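Local coordinates for protein beta-hexosaminidase Amuc_2018 (Akkermansia muciniphila, PDB 6JEB) that hydrolyses terminal non-reducing N-acetylhexosamine residues from N-glycans, chitobiose and related beta-N-acetylhexosaminides, at residues S238-L243 / A294-K299; Q195-A200 / K234-V239; A2-I7 / S11-R16; L62-Q67 / G82-K87. All coordinates share one frame; numbering follows the deposited sequence. Where two conformers were deposited one is given.

Contact 1: S238-L243 / A294-K299; sequences SVFNEL and AALLAK
With CG turned anti to the carbonyl carbon and beside the backbone N (chi1 -62°), Phe-240 swings its ring out of its helix toward segment 294-299; Leu-297 has the same first torsion, which, with chi2 near 169°, brings its CD2 branch over that ring. The methyl sits almost squarely over one face: CD2 of Leu-297 lies 3.6 Å from the ring centroid of Phe-240, only 14° off the normal. This is a CH-pi contact, and the two side chains meet at about a right angle. The closest single pair is Phe-240 CD2 with Leu-297 CD2 at 3.5 Å, while CG of Leu-297 follows over the same side of the ring, 3.9 Å from Phe-240 CE2. Leu-296 comes from another direction, its CB resting near the ring plane at the edge, 4.1 Å from CD2 of Phe-240. Helices 230-246 and 282-299 are outer helices of the TIM barrel, with strand 251-253 and two shorter helices between them in the chain. Leu-297 also touches Val-252 of that strand and Pro-304 of strand 303-307, so its side chain also packs on the barrel strands. A flat phenylalanine ring offers a broad face that one leucine methyl can sit over. Beyond the apolar patch, the carbonyl O of Phe-240 accepts a hydrogen bond from Gln-302 NE2.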
loop_
_atom_site.group_PDB
_atom_site.type_symbol
_atom_site.label_atom_id
_atom_site.label_comp_id
_atom_site.label_asym_id
_atom_site.label_seq_id
_atom_site.Cartn_x
_atom_site.Cartn_y
_atom_site.Cartn_z
ATOM N N SER A 238 20.007 -13.754 0.443
ATOM C CA SER A 238 20.682 -12.562 -0.066
ATOM C C SER A 238 19.703 -11.417 -0.256
ATOM O O SER A 238 20.023 -10.265 0.059
ATOM C CB SER A 238 21.377 -12.866 -1.390
ATOM O OG SER A 238 22.349 -13.878 -1.227
ATOM N N VAL A 239 18.519 -11.710 -0.806
ATOM C CA VAL A 239 17.486 -10.687 -0.953
ATOM C C VAL A 239 17.163 -10.074 0.401
ATOM O O VAL A 239 17.138 -8.847 0.563
ATOM C CB VAL A 239 16.229 -11.283 -1.611
ATOM C CG1 VAL A 239 15.085 -10.269 -1.585
ATOM C CG2 VAL A 239 16.529 -11.724 -3.033
ATOM N N PHE A 240 16.907 -10.924 1.398
ATOM C CA PHE A 240 16.504 -10.423 2.706
ATOM C C PHE A 240 17.623 -9.640 3.382
ATOM O O PHE A 240 17.342 -8.696 4.131
ATOM C CB PHE A 240 16.030 -11.572 3.599
ATOM C CG PHE A 240 14.821 -12.307 3.074
ATOM C CD1 PHE A 240 13.983 -11.743 2.125
ATOM C CD2 PHE A 240 14.530 -13.583 3.542
ATOM C CE1 PHE A 240 12.870 -12.437 1.652
ATOM C CE2 PHE A 240 13.426 -14.285 3.078
ATOM C CZ PHE A 240 12.592 -13.711 2.129
ATOM N N ASN A 241 18.885 -10.020 3.154
ATOM C CA ASN A 241 19.992 -9.236 3.696
ATOM C C ASN A 241 20.006 -7.827 3.112
ATOM O O ASN A 241 20.250 -6.850 3.833
ATOM C CB ASN A 241 21.323 -9.954 3.453
ATOM C CG ASN A 241 21.512 -11.155 4.364
ATOM O OD1 ASN A 241 20.898 -11.246 5.429
ATOM N ND2 ASN A 241 22.373 -12.082 3.952
ATOM N N GLU A 242 19.735 -7.695 1.808
ATOM C CA GLU A 242 19.636 -6.361 1.222
ATOM C C GLU A 242 18.485 -5.585 1.838
ATOM O O GLU A 242 18.617 -4.391 2.133
ATOM C CB GLU A 242 19.439 -6.440 -0.292
ATOM C CG GLU A 242 20.638 -6.962 -1.018
ATOM C CD GLU A 242 21.888 -6.186 -0.662
ATOM O OE1 GLU A 242 21.918 -4.961 -0.921
ATOM O OE2 GLU A 242 22.828 -6.802 -0.120
ATOM N N LEU A 243 17.343 -6.246 2.036
ATOM C CA LEU A 243 16.204 -5.560 2.633
ATOM C C LEU A 243 16.516 -5.113 4.054
ATOM O O LEU A 243 16.071 -4.044 4.482
ATOM C CB LEU A 243 14.970 -6.458 2.600
ATOM C CG LEU A 243 14.487 -6.887 1.207
ATOM C CD1 LEU A 243 13.206 -7.714 1.323
ATOM C CD2 LEU A 243 14.289 -5.681 0.288
ATOM N N ALA A 294 9.980 -17.480 6.770
ATOM C CA ALA A 294 9.873 -16.685 7.991
ATOM C C ALA A 294 11.061 -16.922 8.916
ATOM O O ALA A 294 11.516 -15.997 9.603
ATOM C CB ALA A 294 8.558 -17.001 8.707
ATOM N N ALA A 295 11.577 -18.156 8.955
ATOM C CA ALA A 295 12.754 -18.427 9.776
ATOM C C ALA A 295 13.971 -17.676 9.253
ATOM O O ALA A 295 14.776 -17.164 10.041
ATOM C CB ALA A 295 13.028 -19.929 9.838
ATOM N N LEU A 296 14.121 -17.595 7.926
ATOM C CA LEU A 296 15.200 -16.795 7.351
ATOM C C LEU A 296 15.059 -15.335 7.752
ATOM O O LEU A 296 16.035 -14.690 8.151
ATOM C CB LEU A 296 15.192 -16.907 5.828
ATOM C CG LEU A 296 15.959 -18.022 5.136
ATOM C CD1 LEU A 296 15.913 -17.777 3.635
ATOM C CD2 LEU A 296 17.397 -18.085 5.634
ATOM N N LEU A 297 13.844 -14.791 7.631
ATOM C CA LEU A 297 13.604 -13.412 8.042
ATOM C C LEU A 297 13.939 -13.205 9.515
ATOM O O LEU A 297 14.538 -12.190 9.886
ATOM C CB LEU A 297 12.149 -13.039 7.777
ATOM C CG LEU A 297 11.732 -12.927 6.307
ATOM C CD1 LEU A 297 10.208 -12.819 6.178
ATOM C CD2 LEU A 297 12.417 -11.721 5.653
ATOM N N ALA A 298 13.554 -14.155 10.369
ATOM C CA ALA A 298 13.771 -13.993 11.803
ATOM C C ALA A 298 15.251 -13.876 12.149
ATOM O O ALA A 298 15.604 -13.221 13.137
ATOM C CB ALA A 298 13.109 -15.139 12.567
ATOM N N LYS A 299 16.130 -14.487 11.351
ATOM C CA LYS A 299 17.565 -14.354 11.592
ATOM C C LYS A 299 18.033 -12.908 11.471
ATOM O O LYS A 299 19.062 -12.540 12.050
ATOM C CB LYS A 299 18.344 -15.233 10.615
ATOM C CG LYS A 299 18.456 -16.688 11.019
ATOM C CD LYS A 299 19.063 -17.512 9.892
ATOM C CE LYS A 299 20.094 -16.714 9.096
ATOM N NZ LYS A 299 21.505 -17.110 9.371
#

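Contact 2: Q195-A200 / K234-V239; sequences QALHAA and KFYASV
The backbone O of Phe-235 takes the N-H of Val-239 at 2.9 Å, a bond of the regular helix 230-246; the place of Phe-235 on that helix, with its CG anti to the backbone N (chi1 172°), sends the ring toward Leu-197. Helix 230-246 is one of the outer helices of the TIM barrel; the short helix 195-200 belongs to the long connection that follows barrel strand 183-187 and leads into it, just past the charge-relay residue His-193. No hydrogen bond joins the two segments; the contact is van der Waals, mostly carbon on carbon. Leu-197 carries it with both methyls: CD1 lies 3.7 Å from CZ of Phe-235, approaching the ring obliquely, and CD2 is 4.0 Å from CE2 of the same ring. CG of Leu-197 stands opposite its backbone N (chi1 -177°), which extends the fork away from the short helix so that its prongs reach both aromatics. Leu-144 of helix 143-148 touches both Leu-197 and Phe-235, adding to the apolar core. Cutting Leu-197 back to an alanine is likely to cost Phe-235 CZ and CE2 and the Tyr-236 OH their touches on this side chain. Neighbours on the same helix back the rings: Val-239 CG2 lies 3.6 Å above the plane of the Phe-235 ring, toward its rim, and Phe-235 CD2 stands over a face of the Tyr-236 ring. At the far tip of Tyr-236, the OH meets CD2 of Leu-197 at 3.8 Å, a van der Waals touch between oxygen and methyl.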
loop_
_atom_site.group_PDB
_atom_site.type_symbol
_atom_site.label_atom_id
_atom_site.label_comp_id
_atom_site.label_asym_id
_atom_site.label_seq_id
_atom_site.Cartn_x
_atom_site.Cartn_y
_atom_site.Cartn_z
ATOM N N GLN A 195 7.412 -14.784 -13.003
ATOM C CA GLN A 195 7.893 -15.011 -14.366
ATOM C C GLN A 195 9.184 -14.245 -14.644
ATOM O O GLN A 195 10.055 -14.741 -15.367
ATOM C CB GLN A 195 6.829 -14.694 -15.413
ATOM C CG GLN A 195 7.278 -15.100 -16.820
ATOM C CD GLN A 195 6.143 -15.128 -17.813
ATOM O OE1 GLN A 195 4.996 -15.405 -17.447
ATOM N NE2 GLN A 195 6.449 -14.835 -19.080
ATOM N N ALA A 196 9.334 -13.042 -14.078
ATOM C CA ALA A 196 10.558 -12.281 -14.320
ATOM C C ALA A 196 11.760 -12.982 -13.696
ATOM O O ALA A 196 12.823 -13.098 -14.327
ATOM C CB ALA A 196 10.412 -10.843 -13.814
ATOM N N LEU A 197 11.598 -13.489 -12.470
ATOM C CA LEU A 197 12.664 -14.257 -11.838
ATOM C C LEU A 197 12.992 -15.514 -12.642
ATOM O O LEU A 197 14.166 -15.887 -12.769
ATOM C CB LEU A 197 12.272 -14.607 -10.397
ATOM C CG LEU A 197 13.316 -15.357 -9.561
ATOM C CD1 LEU A 197 14.607 -14.554 -9.428
ATOM C CD2 LEU A 197 12.747 -15.726 -8.186
ATOM N N HIS A 198 11.972 -16.174 -13.206
ATOM C CA HIS A 198 12.213 -17.363 -14.022
ATOM C C HIS A 198 12.989 -17.015 -15.286
ATOM O O HIS A 198 13.873 -17.771 -15.705
ATOM C CB HIS A 198 10.884 -18.059 -14.352
ATOM C CG HIS A 198 11.037 -19.443 -14.911
ATOM N ND1 HIS A 198 10.270 -20.505 -14.479
ATOM C CD2 HIS A 198 11.858 -19.938 -15.871
ATOM C CE1 HIS A 198 10.618 -21.596 -15.141
ATOM N NE2 HIS A 198 11.581 -21.281 -15.989
ATOM N N ALA A 199 12.666 -15.885 -15.916
ATOM C CA ALA A 199 13.411 -15.467 -17.100
ATOM C C ALA A 199 14.898 -15.322 -16.794
ATOM O O ALA A 199 15.750 -15.702 -17.613
ATOM C CB ALA A 199 12.839 -14.154 -17.639
ATOM N N ALA A 200 15.229 -14.807 -15.603
ATOM C CA ALA A 200 16.626 -14.603 -15.224
ATOM C C ALA A 200 17.273 -15.880 -14.700
ATOM O O ALA A 200 18.410 -16.200 -15.069
ATOM C CB ALA A 200 16.720 -13.503 -14.168
ATOM N N LYS A 234 19.540 -19.731 -0.800
ATOM C CA LYS A 234 20.663 -18.802 -0.821
ATOM C C LYS A 234 20.251 -17.478 -1.448
ATOM O O LYS A 234 20.643 -16.405 -0.964
ATOM C CB LYS A 234 21.846 -19.407 -1.574
ATOM C CG LYS A 234 23.106 -18.557 -1.510
ATOM C CD LYS A 234 24.308 -19.305 -2.042
ATOM C CE LYS A 234 25.579 -18.461 -1.940
ATOM N NZ LYS A 234 26.714 -19.063 -2.684
ATOM N N PHE A 235 19.445 -17.533 -2.510
ATOM C CA PHE A 235 18.985 -16.312 -3.163
ATOM C C PHE A 235 18.130 -15.479 -2.218
ATOM O O PHE A 235 18.381 -14.285 -2.025
ATOM C CB PHE A 235 18.193 -16.667 -4.425
ATOM C CG PHE A 235 17.513 -15.488 -5.071
ATOM C CD1 PHE A 235 18.261 -14.489 -5.682
ATOM C CD2 PHE A 235 16.132 -15.392 -5.087
ATOM C CE1 PHE A 235 17.641 -13.405 -6.288
ATOM C CE2 PHE A 235 15.496 -14.310 -5.702
ATOM C CZ PHE A 235 16.250 -13.318 -6.299
ATOM N N TYR A 236 17.107 -16.089 -1.615
ATOM C CA TYR A 236 16.236 -15.291 -0.755
ATOM C C TYR A 236 16.961 -14.787 0.487
ATOM O O TYR A 236 16.651 -13.693 0.970
ATOM C CB TYR A 236 14.950 -16.046 -0.416
ATOM C CG TYR A 236 13.976 -16.086 -1.575
ATOM C CD1 TYR A 236 13.603 -14.924 -2.244
ATOM C CD2 TYR A 236 13.427 -17.284 -1.998
ATOM C CE1 TYR A 236 12.711 -14.961 -3.303
ATOM C CE2 TYR A 236 12.537 -17.333 -3.049
ATOM C CZ TYR A 236 12.179 -16.166 -3.699
ATOM O OH TYR A 236 11.287 -16.210 -4.751
ATOM N N ALA A 237 17.925 -15.548 1.015
ATOM C CA ALA A 237 18.737 -15.018 2.109
ATOM C C ALA A 237 19.474 -13.758 1.672
ATOM O O ALA A 237 19.547 -12.780 2.427
ATOM C CB ALA A 237 19.718 -16.076 2.627
ATOM N N SER A 238 20.007 -13.754 0.443
ATOM C CA SER A 238 20.682 -12.562 -0.066
ATOM C C SER A 238 19.703 -11.417 -0.256
ATOM O O SER A 238 20.023 -10.265 0.059
ATOM C CB SER A 238 21.377 -12.866 -1.390
ATOM O OG SER A 238 22.349 -13.878 -1.227
ATOM N N VAL A 239 18.519 -11.710 -0.806
ATOM C CA VAL A 239 17.486 -10.687 -0.953
ATOM C C VAL A 239 17.163 -10.074 0.401
ATOM O O VAL A 239 17.138 -8.847 0.563
ATOM C CB VAL A 239 16.229 -11.283 -1.611
ATOM C CG1 VAL A 239 15.085 -10.269 -1.585
ATOM C CG2 VAL A 239 16.529 -11.724 -3.033
#

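Contact 3: A2-I7 / S11-R16; sequences AQYSII and SRTELR
Leu-15 lays its CD2 methyl over one face of the Tyr-4 ring, 4.0 Å from the centroid and 23° off the normal, a CH-pi contact displaced toward the CE2 side, where CD2 of Leu-15 is 3.7 Å from CE2 of Tyr-4. The other prong of the same leucine turns to the backbone: its CD1 rests 3.3 Å from the carbonyl O of Ala-2. Thr-13 adds its methyl obliquely, CG2 standing 3.8 Å from CD2 of Tyr-4. That methyl lies anti to the backbone N of Thr-13 (chi1 of OG1 -56°), which turns carbon rather than hydroxyl to the ring. Thr-13 and Leu-15 point the same way because residues alternate along strand 12-16; Glu-14 between them faces away, and its OE1 takes a salt bridge from Arg-12 NH2 at 3.0 Å on the other face of the strand. Further out, strand 12-16 pairs antiparallel with strand 79-86 in the mixed sheet of the family 20 domain 2 region, while the irregular segment 2-7 runs over the sheet alongside helix 55-73. Tyr-4 is wedged there against Ile-84, Val-43 and Leu-68, its OH bonded to the carbonyl O of Pro-80. Were Tyr-4 a smaller residue such as an alanine, the Leu-15 and Thr-13 methyls would probably face a gap and the Pro-80 carbonyl would lose this donor. Tyrosine thus suits a buried site with one polar acceptor at its far end: its ring packs against the methyls by dispersion and CH-pi contact, whereas its hydroxyl is taken up by a backbone carbonyl that apolar neighbours could not serve.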
loop_
_atom_site.group_PDB
_atom_site.type_symbol
_atom_site.label_atom_id
_atom_site.label_comp_id
_atom_site.label_asym_id
_atom_site.label_seq_id
_atom_site.Cartn_x
_atom_site.Cartn_y
_atom_site.Cartn_z
ATOM N N ALA A 2 -19.665 27.984 9.189
ATOM C CA ALA A 2 -18.279 27.860 8.755
ATOM C C ALA A 2 -17.611 26.643 9.387
ATOM O O ALA A 2 -17.720 26.417 10.595
ATOM C CB ALA A 2 -17.506 29.126 9.116
ATOM N N GLN A 3 -16.898 25.872 8.565
ATOM C CA GLN A 3 -16.291 24.619 8.981
ATOM C C GLN A 3 -14.878 24.543 8.422
ATOM O O GLN A 3 -14.487 25.326 7.553
ATOM C CB GLN A 3 -17.069 23.418 8.428
ATOM C CG GLN A 3 -18.503 23.308 8.902
ATOM C CD GLN A 3 -19.221 22.134 8.261
ATOM O OE1 GLN A 3 -19.265 21.039 8.821
ATOM N NE2 GLN A 3 -19.781 22.357 7.078
ATOM N N TYR A 4 -14.111 23.578 8.923
ATOM C CA TYR A 4 -12.836 23.212 8.327
ATOM C C TYR A 4 -13.055 22.160 7.244
ATOM O O TYR A 4 -14.079 21.469 7.207
ATOM C CB TYR A 4 -11.899 22.622 9.380
ATOM C CG TYR A 4 -11.558 23.546 10.528
ATOM C CD1 TYR A 4 -11.375 24.913 10.324
ATOM C CD2 TYR A 4 -11.405 23.049 11.818
ATOM C CE1 TYR A 4 -11.049 25.751 11.372
ATOM C CE2 TYR A 4 -11.082 23.881 12.872
ATOM C CZ TYR A 4 -10.906 25.231 12.646
ATOM O OH TYR A 4 -10.591 26.060 13.701
ATOM N N SER A 5 -12.067 22.039 6.362
ATOM C CA SER A 5 -12.089 21.011 5.333
ATOM C C SER A 5 -10.859 20.125 5.441
ATOM O O SER A 5 -10.045 20.059 4.514
ATOM C CB SER A 5 -12.183 21.641 3.945
ATOM O OG SER A 5 -13.450 22.248 3.790
ATOM N N ILE A 6 -10.721 19.438 6.567
ATOM C CA ILE A 6 -9.577 18.580 6.838
ATOM C C ILE A 6 -9.949 17.155 6.464
ATOM O O ILE A 6 -10.967 16.626 6.935
ATOM C CB ILE A 6 -9.180 18.655 8.323
ATOM C CG1 ILE A 6 -8.820 20.091 8.728
ATOM C CG2 ILE A 6 -8.044 17.672 8.620
ATOM C CD1 ILE A 6 -8.987 20.338 10.217
ATOM N N ILE A 7 -9.130 16.533 5.622
ATOM C CA ILE A 7 -9.237 15.113 5.308
ATOM C C ILE A 7 -7.931 14.463 5.741
ATOM O O ILE A 7 -6.858 14.870 5.285
ATOM C CB ILE A 7 -9.492 14.843 3.814
ATOM C CG1 ILE A 7 -10.783 15.525 3.357
ATOM C CG2 ILE A 7 -9.553 13.327 3.556
ATOM C CD1 ILE A 7 -10.955 15.561 1.833
ATOM N N SER A 11 -10.958 13.420 14.806
ATOM C CA SER A 11 -11.831 12.707 15.734
ATOM C C SER A 11 -12.705 13.653 16.551
ATOM O O SER A 11 -13.818 13.279 16.924
ATOM C CB SER A 11 -11.024 11.770 16.628
ATOM O OG SER A 11 -9.959 12.451 17.262
ATOM N N ARG A 12 -12.232 14.870 16.839
ATOM C CA ARG A 12 -13.049 15.874 17.520
ATOM C C ARG A 12 -12.676 17.257 17.003
ATOM O O ARG A 12 -11.495 17.623 16.993
ATOM C CB ARG A 12 -12.881 15.839 19.053
ATOM C CG ARG A 12 -13.699 16.917 19.793
ATOM C CD ARG A 12 -13.427 16.958 21.319
ATOM N NE ARG A 12 -13.879 18.219 21.928
ATOM C CZ ARG A 12 -14.957 18.370 22.695
ATOM N NH1 ARG A 12 -15.730 17.330 23.008
ATOM N NH2 ARG A 12 -15.262 19.580 23.159
ATOM N N THR A 13 -13.680 18.008 16.552
ATOM C CA THR A 13 -13.521 19.416 16.208
ATOM C C THR A 13 -14.548 20.198 17.006
ATOM O O THR A 13 -15.750 19.943 16.881
ATOM C CB THR A 13 -13.752 19.655 14.710
ATOM O OG1 THR A 13 -12.869 18.824 13.946
ATOM C CG2 THR A 13 -13.487 21.121 14.361
ATOM N N GLU A 14 -14.076 21.130 17.830
ATOM C CA GLU A 14 -14.933 22.032 18.598
ATOM C C GLU A 14 -14.724 23.432 18.028
ATOM O O GLU A 14 -13.712 24.078 18.308
ATOM C CB GLU A 14 -14.575 21.981 20.086
ATOM C CG GLU A 14 -15.385 22.979 20.937
ATOM C CD GLU A 14 -14.982 23.053 22.417
ATOM O OE1 GLU A 14 -14.105 22.287 22.871
ATOM O OE2 GLU A 14 -15.561 23.899 23.137
ATOM N N LEU A 15 -15.676 23.900 17.228
ATOM C CA LEU A 15 -15.550 25.205 16.598
ATOM C C LEU A 15 -15.971 26.312 17.557
ATOM O O LEU A 15 -16.852 26.131 18.403
ATOM C CB LEU A 15 -16.406 25.266 15.334
ATOM C CG LEU A 15 -15.954 24.322 14.216
ATOM C CD1 LEU A 15 -16.941 24.372 13.054
ATOM C CD2 LEU A 15 -14.556 24.681 13.744
ATOM N N ARG A 16 -15.331 27.468 17.413
ATOM C CA ARG A 16 -15.591 28.642 18.235
ATOM C C ARG A 16 -16.047 29.793 17.346
ATOM O O ARG A 16 -15.936 29.738 16.119
ATOM C CB ARG A 16 -14.348 29.013 19.059
ATOM C CG ARG A 16 -13.998 27.946 20.099
ATOM C CD ARG A 16 -12.650 28.149 20.766
ATOM N NE ARG A 16 -12.527 27.300 21.953
ATOM C CZ ARG A 16 -11.400 27.098 22.629
ATOM N NH1 ARG A 16 -10.271 27.673 22.231
ATOM N NH2 ARG A 16 -11.403 26.315 23.705
#

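Contact 4: L62-Q67 / G82-K87; sequences LATLRQ and GVITDK
Thr-64 and Ile-84 meet tip to tip across the gap between helix and strand, CG2 of Thr-64 touching CD1 of Ile-84 at 4.0 Å. This is the packed half of the contact: Thr-64 sets its methyl anti to the backbone N, and Ile-84 reaches out through CG1 (chi1 -61°) to the terminal methyl. Ile-6 and Leu-41 also touch Thr-64, extending the apolar patch. The arrangement is that of a helix laid on one face of a mixed beta-sheet, helix 55-73 resting against strand 79-86, whose alternate residues Ile-84 and Asp-86 face the helix. Beta-branched isoleucine fits a strand and is long enough to bridge to the helix. The direct polar approach is looser: OG1 of Thr-64 and OD2 of Asp-86 stand 4.4 Å apart, and Tyr-39 OH links them, hydrogen-bonded to OG1 and weakly to OD2. Lys-120 NZ also bonds to the threonine hydroxyl. Asp-86 OD1, in turn, receives Trp-426 NE1 and the backbone N of Ser-11, so this buried carboxylate is well supplied with donors. On the other face of the strand Val-83 and Thr-85 are partly exposed, where small beta-branched side chains suit a strand near solvent.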
loop_
_atom_site.group_PDB
_atom_site.type_symbol
_atom_site.label_atom_id
_atom_site.label_comp_id
_atom_site.label_asym_id
_atom_site.label_seq_id
_atom_site.Cartn_x
_atom_site.Cartn_y
_atom_site.Cartn_z
ATOM N N LEU A 62 0.949 18.780 12.285
ATOM C CA LEU A 62 1.478 19.671 11.260
ATOM C C LEU A 62 0.812 19.431 9.908
ATOM O O LEU A 62 0.653 20.375 9.126
ATOM C CB LEU A 62 3.004 19.538 11.179
ATOM C CG LEU A 62 3.774 20.030 12.410
ATOM C CD1 LEU A 62 5.251 19.633 12.341
ATOM C CD2 LEU A 62 3.619 21.541 12.571
ATOM N N ALA A 63 0.418 18.183 9.615
ATOM C CA ALA A 63 -0.316 17.909 8.381
ATOM C C ALA A 63 -1.688 18.580 8.395
ATOM O O ALA A 63 -2.134 19.126 7.375
ATOM C CB ALA A 63 -0.453 16.400 8.175
ATOM N N THR A 64 -2.373 18.553 9.539
ATOM C CA THR A 64 -3.627 19.289 9.646
ATOM C C THR A 64 -3.398 20.786 9.499
ATOM O O THR A 64 -4.155 21.472 8.800
ATOM C CB THR A 64 -4.284 18.958 10.983
ATOM O OG1 THR A 64 -4.665 17.577 10.961
ATOM C CG2 THR A 64 -5.515 19.839 11.229
ATOM N N LEU A 65 -2.354 21.311 10.143
ATOM C CA LEU A 65 -2.035 22.730 10.008
ATOM C C LEU A 65 -1.786 23.101 8.549
ATOM O O LEU A 65 -2.188 24.181 8.097
ATOM C CB LEU A 65 -0.822 23.067 10.875
ATOM C CG LEU A 65 -0.418 24.533 11.008
ATOM C CD1 LEU A 65 -1.580 25.342 11.549
ATOM C CD2 LEU A 65 0.809 24.657 11.911
ATOM N N ARG A 66 -1.134 22.211 7.798
ATOM C CA ARG A 66 -0.891 22.451 6.380
ATOM C C ARG A 66 -2.208 22.587 5.621
ATOM O O ARG A 66 -2.371 23.488 4.789
ATOM C CB ARG A 66 -0.042 21.295 5.839
ATOM C CG ARG A 66 0.375 21.374 4.393
ATOM C CD ARG A 66 1.504 20.363 4.097
ATOM N NE ARG A 66 1.147 19.006 4.508
ATOM C CZ ARG A 66 2.018 18.047 4.818
ATOM N NH1 ARG A 66 3.330 18.272 4.768
ATOM N NH2 ARG A 66 1.575 16.852 5.169
ATOM N N GLN A 67 -3.165 21.688 5.896
ATOM C CA GLN A 67 -4.458 21.770 5.221
ATOM C C GLN A 67 -5.206 23.034 5.624
ATOM O O GLN A 67 -5.858 23.669 4.783
ATOM C CB GLN A 67 -5.297 20.521 5.496
ATOM C CG GLN A 67 -4.710 19.269 4.865
ATOM C CD GLN A 67 -5.725 18.151 4.717
ATOM O OE1 GLN A 67 -6.876 18.280 5.139
ATOM N NE2 GLN A 67 -5.309 17.048 4.101
ATOM N N GLY A 82 -11.103 27.372 16.863
ATOM C CA GLY A 82 -11.587 26.114 17.391
ATOM C C GLY A 82 -10.463 25.275 17.954
ATOM O O GLY A 82 -9.296 25.685 17.985
ATOM N N VAL A 83 -10.845 24.083 18.413
ATOM C CA VAL A 83 -9.915 23.102 18.962
ATOM C C VAL A 83 -10.125 21.786 18.234
ATOM O O VAL A 83 -11.254 21.288 18.153
ATOM C CB VAL A 83 -10.124 22.900 20.477
ATOM C CG1 VAL A 83 -9.078 21.946 21.039
ATOM C CG2 VAL A 83 -10.071 24.224 21.201
ATOM N N ILE A 84 -9.040 21.226 17.714
ATOM C CA ILE A 84 -9.039 19.940 17.033
ATOM C C ILE A 84 -8.265 18.976 17.920
ATOM O O ILE A 84 -7.098 19.226 18.240
ATOM C CB ILE A 84 -8.367 20.052 15.655
ATOM C CG1 ILE A 84 -9.121 21.042 14.758
ATOM C CG2 ILE A 84 -8.257 18.675 15.006
ATOM C CD1 ILE A 84 -8.271 21.578 13.608
ATOM N N THR A 85 -8.902 17.881 18.328
ATOM C CA THR A 85 -8.233 16.842 19.103
ATOM C C THR A 85 -8.343 15.561 18.296
ATOM O O THR A 85 -9.454 15.135 17.967
ATOM C CB THR A 85 -8.898 16.671 20.471
ATOM O OG1 THR A 85 -9.032 17.952 21.095
ATOM C CG2 THR A 85 -8.058 15.757 21.363
ATOM N N ASP A 86 -7.204 14.955 17.962
ATOM C CA ASP A 86 -7.206 14.008 16.861
ATOM C C ASP A 86 -6.228 12.871 17.114
ATOM O O ASP A 86 -5.127 13.086 17.635
ATOM C CB ASP A 86 -6.812 14.761 15.587
ATOM C CG ASP A 86 -7.335 14.116 14.321
ATOM O OD1 ASP A 86 -8.135 13.155 14.393
ATOM O OD2 ASP A 86 -6.929 14.599 13.240
ATOM N N LYS A 87 -6.633 11.664 16.713
ATOM C CA LYS A 87 -5.851 10.447 16.868
ATOM C C LYS A 87 -6.455 9.444 15.900
ATOM O O LYS A 87 -7.686 9.423 15.751
ATOM C CB LYS A 87 -5.974 9.926 18.313
ATOM C CG LYS A 87 -5.117 8.708 18.649
ATOM C CD LYS A 87 -5.406 8.187 20.058
ATOM C CE LYS A 87 -4.528 6.992 20.393
ATOM N NZ LYS A 87 -4.557 5.954 19.297
#

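The four contacts fall into two well-separated pairs. Contacts 3 and 4 come first along the chain, both in the family 20 domain 2 region; their centres are 9 Å apart, and neighbouring strands 12-16 and 79-86 of one mixed sheet join them. Contacts 2 and 1 follow in the TIM-barrel catalytic domain with centres 13 Å apart. They share helix 230-246, with Ser-238 and Val-239 common to both, so this helix packs against helix 195-200 and helix 282-299. Between the pairs, centres are 39 to 50 Å apart and no atoms touch, so each pair belongs to the internal packing of its own domain.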